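Sorbitol dehydrogenase (Gluconobacter oxydans, PDB 5ITG) probably oxidises D-sorbitol to L-sorbose, passing the hydride to NADP, as a Rossmann-fold member of the mannitol dehydrogenase family. Local coordinates at residues Asn136-Glu139 with Thr140-Ala143; Trp385-Thr388 with Val389-Ile393. All coordinates share one frame; numbering follows the deposited sequence.

Contact 1. Residues Asn136-Glu139 with Thr140-Ala143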
loop_
_atom_site.group_PDB
_atom_site.type_symbol
_atom_site.label_atom_id
_atom_site.label_comp_id
_atom_site.label_asym_id
_atom_site.label_seq_id
_atom_site.Cartn_x
_atom_site.Cartn_y
_atom_site.Cartn_z
ATOM N N ASN A 136 5.197 8.689 13.273
ATOM C CA ASN A 136 5.217 9.054 14.686
ATOM C C ASN A 136 3.926 9.666 15.217
ATOM O O ASN A 136 3.958 10.668 15.935
ATOM C CB ASN A 136 6.393 10.011 14.940
ATOM C CG ASN A 136 6.532 10.409 16.406
ATOM O OD1 ASN A 136 6.498 9.564 17.298
ATOM N ND2 ASN A 136 6.707 11.699 16.653
ATOM N N ILE A 137 2.790 9.077 14.851
ATOM C CA ILE A 137 1.500 9.555 15.339
ATOM C C ILE A 137 1.104 8.653 16.511
ATOM O O ILE A 137 0.965 7.444 16.345
ATOM C CB ILE A 137 0.394 9.452 14.264
ATOM C CG1 ILE A 137 0.757 10.301 13.046
ATOM C CG2 ILE A 137 -0.938 9.884 14.851
ATOM C CD1 ILE A 137 1.029 11.759 13.352
ATOM N N ASN A 138 0.936 9.240 17.692
ATOM C CA ASN A 138 0.551 8.469 18.870
ATOM C C ASN A 138 -0.806 7.818 18.612
ATOM O O ASN A 138 -1.761 8.485 18.217
ATOM C CB ASN A 138 0.499 9.384 20.097
ATOM C CG ASN A 138 0.115 8.646 21.367
ATOM O OD1 ASN A 138 -1.022 8.214 21.526
ATOM N ND2 ASN A 138 1.070 8.496 22.276
ATOM N N GLU A 139 -0.875 6.508 18.830
ATOM C CA GLU A 139 -2.090 5.733 18.599
ATOM C C GLU A 139 -3.247 6.085 19.522
ATOM O O GLU A 139 -4.405 5.846 19.186
ATOM C CB GLU A 139 -1.788 4.237 18.728
ATOM C CG GLU A 139 -0.681 3.743 17.816
ATOM C CD GLU A 139 -0.449 2.246 17.939
ATOM O OE1 GLU A 139 -0.240 1.768 19.075
ATOM O OE2 GLU A 139 -0.469 1.548 16.901
ATOM N N THR A 140 -2.936 6.647 20.684
ATOM C CA THR A 140 -3.966 7.017 21.648
ATOM C C THR A 140 -4.449 8.457 21.470
ATOM O O THR A 140 -5.652 8.706 21.365
ATOM C CB THR A 140 -3.455 6.830 23.102
ATOM O OG1 THR A 140 -3.137 5.447 23.321
ATOM C CG2 THR A 140 -4.516 7.267 24.108
ATOM N N THR A 141 -3.516 9.401 21.426
ATOM C CA THR A 141 -3.868 10.813 21.275
ATOM C C THR A 141 -4.154 11.197 19.824
ATOM O O THR A 141 -4.878 12.160 19.554
ATOM C CB THR A 141 -2.741 11.727 21.811
ATOM O OG1 THR A 141 -3.187 13.090 21.820
ATOM C CG2 THR A 141 -1.513 11.629 20.935
ATOM N N GLY A 142 -3.589 10.441 18.890
ATOM C CA GLY A 142 -3.795 10.749 17.489
ATOM C C GLY A 142 -2.975 11.946 17.043
ATOM O O GLY A 142 -3.169 12.453 15.940
ATOM N N ALA A 143 -2.061 12.411 17.893
ATOM C CA ALA A 143 -1.231 13.558 17.531
ATOM C C ALA A 143 0.239 13.184 17.353
ATOM O O ALA A 143 0.672 12.113 17.772
ATOM C CB ALA A 143 -1.363 14.652 18.586
#

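Contact 2. Residues Trp385-Thr388 with Val389-Ile393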
loop_
_atom_site.group_PDB
_atom_site.type_symbol
_atom_site.label_atom_id
_atom_site.label_comp_id
_atom_site.label_asym_id
_atom_site.label_seq_id
_atom_site.Cartn_x
_atom_site.Cartn_y
_atom_site.Cartn_z
ATOM N N TRP A 385 -16.376 -3.692 4.509
ATOM C CA TRP A 385 -17.769 -4.051 4.241
ATOM C C TRP A 385 -18.891 -3.135 4.737
ATOM O O TRP A 385 -19.995 -3.174 4.194
ATOM C CB TRP A 385 -18.053 -5.452 4.799
ATOM C CG TRP A 385 -17.436 -6.620 4.054
ATOM C CD1 TRP A 385 -16.619 -6.576 2.963
ATOM C CD2 TRP A 385 -17.627 -8.008 4.358
ATOM N NE1 TRP A 385 -16.291 -7.856 2.560
ATOM C CE2 TRP A 385 -16.895 -8.752 3.403
ATOM C CE3 TRP A 385 -18.350 -8.695 5.345
ATOM C CZ2 TRP A 385 -16.865 -10.150 3.405
ATOM C CZ3 TRP A 385 -18.324 -10.087 5.349
ATOM C CH2 TRP A 385 -17.585 -10.801 4.384
ATOM N N THR A 386 -18.625 -2.318 5.749
ATOM C CA THR A 386 -19.673 -1.472 6.325
ATOM C C THR A 386 -20.517 -0.633 5.360
ATOM O O THR A 386 -21.746 -0.672 5.423
ATOM C CB THR A 386 -19.091 -0.556 7.427
ATOM O OG1 THR A 386 -18.594 -1.371 8.497
ATOM C CG2 THR A 386 -20.169 0.383 7.978
ATOM N N GLU A 387 -19.886 0.130 4.477
ATOM C CA GLU A 387 -20.663 0.954 3.548
ATOM C C GLU A 387 -21.611 0.104 2.690
ATOM O O GLU A 387 -22.786 0.439 2.528
ATOM C CB GLU A 387 -19.732 1.773 2.653
ATOM C CG GLU A 387 -20.438 2.652 1.605
ATOM C CD GLU A 387 -21.291 3.754 2.209
ATOM O OE1 GLU A 387 -20.782 4.496 3.075
ATOM O OE2 GLU A 387 -22.468 3.889 1.804
ATOM N N THR A 388 -21.107 -1.004 2.156
ATOM C CA THR A 388 -21.934 -1.879 1.323
ATOM C C THR A 388 -23.140 -2.431 2.087
ATOM O O THR A 388 -24.251 -2.497 1.548
ATOM C CB THR A 388 -21.091 -3.018 0.731
ATOM O OG1 THR A 388 -20.208 -2.466 -0.256
ATOM C CG2 THR A 388 -21.976 -4.083 0.078
ATOM N N VAL A 389 -22.933 -2.806 3.341
ATOM C CA VAL A 389 -24.031 -3.305 4.163
ATOM C C VAL A 389 -25.025 -2.181 4.480
ATOM O O VAL A 389 -26.234 -2.357 4.337
ATOM C CB VAL A 389 -23.506 -3.913 5.492
ATOM C CG1 VAL A 389 -24.676 -4.271 6.414
ATOM C CG2 VAL A 389 -22.683 -5.156 5.190
ATOM N N ARG A 390 -24.525 -1.023 4.902
ATOM C CA ARG A 390 -25.420 0.092 5.218
ATOM C C ARG A 390 -26.304 0.448 4.023
ATOM O O ARG A 390 -27.504 0.649 4.177
ATOM C CB ARG A 390 -24.634 1.343 5.638
ATOM C CG ARG A 390 -23.902 1.250 6.972
ATOM C CD ARG A 390 -23.419 2.640 7.414
ATOM N NE ARG A 390 -24.531 3.486 7.843
ATOM C CZ ARG A 390 -25.050 3.479 9.071
ATOM N NH1 ARG A 390 -24.548 2.682 10.004
ATOM N NH2 ARG A 390 -26.090 4.247 9.362
ATOM N N ARG A 391 -25.711 0.536 2.836
ATOM C CA ARG A 391 -26.476 0.869 1.633
ATOM C C ARG A 391 -27.553 -0.155 1.308
ATOM O O ARG A 391 -28.678 0.212 0.968
ATOM C CB ARG A 391 -25.540 1.024 0.426
ATOM C CG ARG A 391 -24.731 2.296 0.456
ATOM C CD ARG A 391 -25.632 3.517 0.325
ATOM N NE ARG A 391 -25.897 3.861 -1.067
ATOM C CZ ARG A 391 -24.957 4.250 -1.925
ATOM N NH1 ARG A 391 -23.690 4.340 -1.525
ATOM N NH2 ARG A 391 -25.284 4.564 -3.172
ATOM N N ALA A 392 -27.212 -1.438 1.415
ATOM C CA ALA A 392 -28.166 -2.504 1.126
ATOM C C ALA A 392 -29.354 -2.421 2.068
ATOM O O ALA A 392 -30.495 -2.585 1.646
ATOM C CB ALA A 392 -27.501 -3.864 1.258
ATOM N N ILE A 393 -29.082 -2.167 3.346
ATOM C CA ILE A 393 -30.148 -2.049 4.347
ATOM C C ILE A 393 -30.950 -0.766 4.150
ATOM O O ILE A 393 -32.175 -0.778 4.196
ATOM C CB ILE A 393 -29.582 -2.028 5.788
ATOM C CG1 ILE A 393 -28.871 -3.347 6.099
ATOM C CG2 ILE A 393 -30.711 -1.756 6.781
ATOM C CD1 ILE A 393 -28.301 -3.420 7.508
#

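Contact 1. Residues Asn136-Glu139 with Thr140-Ala143
The side-chain carbonyl of Asn-138 meets the backbone of Thr-140 and Thr-141 at the tip of a tight chain reversal. Asn-138 OD1 accepts two hydrogen bonds, from Thr-140 N at 2.6 Å and from Thr-141 N at 2.8 Å. The two donors come from opposite faces of the amide plane, and the Thr-141 bond, although the straighter of the two, arrives from above that plane. With CG anti to the backbone N (chi1 -180°), the amide swings over the turn, forming an Asx turn continued by the bond to the next residue. Thr-141 lays its CG2 against the Asn-138 side chain, crossing it at about a right angle.

The backbone closes the same turn. Gly-142 N bonds to Asn-138 O at 2.8 Å, and Asn-138 N bonds to Ala-143 O at 2.9 Å. The positive phi of Gly-142 (76°) suits a glycine and lets the returning chain come alongside. Ile-137 adds its CG2, which rests 3.6 Å from Gly-142 O.

Further out, Asp-145 fixes the amide's rotation by accepting from Asn-138 ND2 through its carboxylate, and its backbone O receives Asn-136 ND2. This surface hairpin-like turn lies between strand 125-128 and helix 149-156, and Lys-200 of helix 194-209 bonds to Gly-142 O.

Contact 2. Residues Trp385-Thr388 with Val389-Ile393
Val-389 packs back against the turn that precedes it. Val-389 CG2 touches Trp-385 O at 3.5 Å, next to the hydrogen bond of 3.1 Å that Val-389 N makes to Trp-385 O. With CG1 anti to the backbone N (chi1 173°), CG2 is left beside that N and so close to the carbonyl the N is bonded to. Val-389 CB meets the neighbouring carbonyl, 3.7 Å from Thr-386 O, and beyond the helix the side chain packs on Trp-455 and Ile-402.

On another side of the helix, Glu-387 OE2 and Arg-391 NH1 form a rather long salt bridge of 3.6 Å. The carboxylate oxygen comes to the edge of the guanidinium, in its plane, while the two flat groups are turned 69° against each other. Glu-387 bends at chi2, which folds the acid back over the arginine's aliphatic stem; Glu-387 OE2 lies 3.1 Å from Arg-391 CG. The arginine bends at chi2 and chi3 to bring NH1 round to it. Cutting Arg-391 back to an alanine would take CG from beside Glu-387 O and is likely to leave the Glu-387 carboxylate without this charged mate.

Thr-388 O accepts from Ala-392 N at 3.1 Å, and Ala-392 CB covers the same oxygen. The hydroxyl of Thr-388 is hydrogen-bonded to NH2 of Arg-296 on helix 288-312.

Thr-386 and Arg-390 run side by side, the arginine's guanidinium continuing to Asp-457. Four i to i+4 backbone bonds link residues 385-388 to 389-392, although the helix is kinked where N of Glu-387 and Thr-388 lacks a bond to the preceding turn. Together they describe an amphipathic helix of the mannitol dehydrogenase C-terminal domain, with Val-389, Thr-388 and Ala-392 buried against its neighbours.

Overall arrangement
From the N terminus, the chain first builds strands of the Rossmann domain, and contact 1 comes just after strand 125-128, where residues 136-143 reverse direction and close a short surface loop before helix 149-156. Some 240 residues later, past the domain's remaining strands and the long helix 288-312, contact 2 forms within helix 377-394; it closes no loop, its residues being successive turns of a single helix. The two follow in series, neither enclosing nor crossing the other. The centres of contact 1 and contact 2 lie about 29 Å apart, and the two do not touch. Contact 1 lies at the surface of the Rossmann domain, and contact 2 belongs to the helical C-terminal domain.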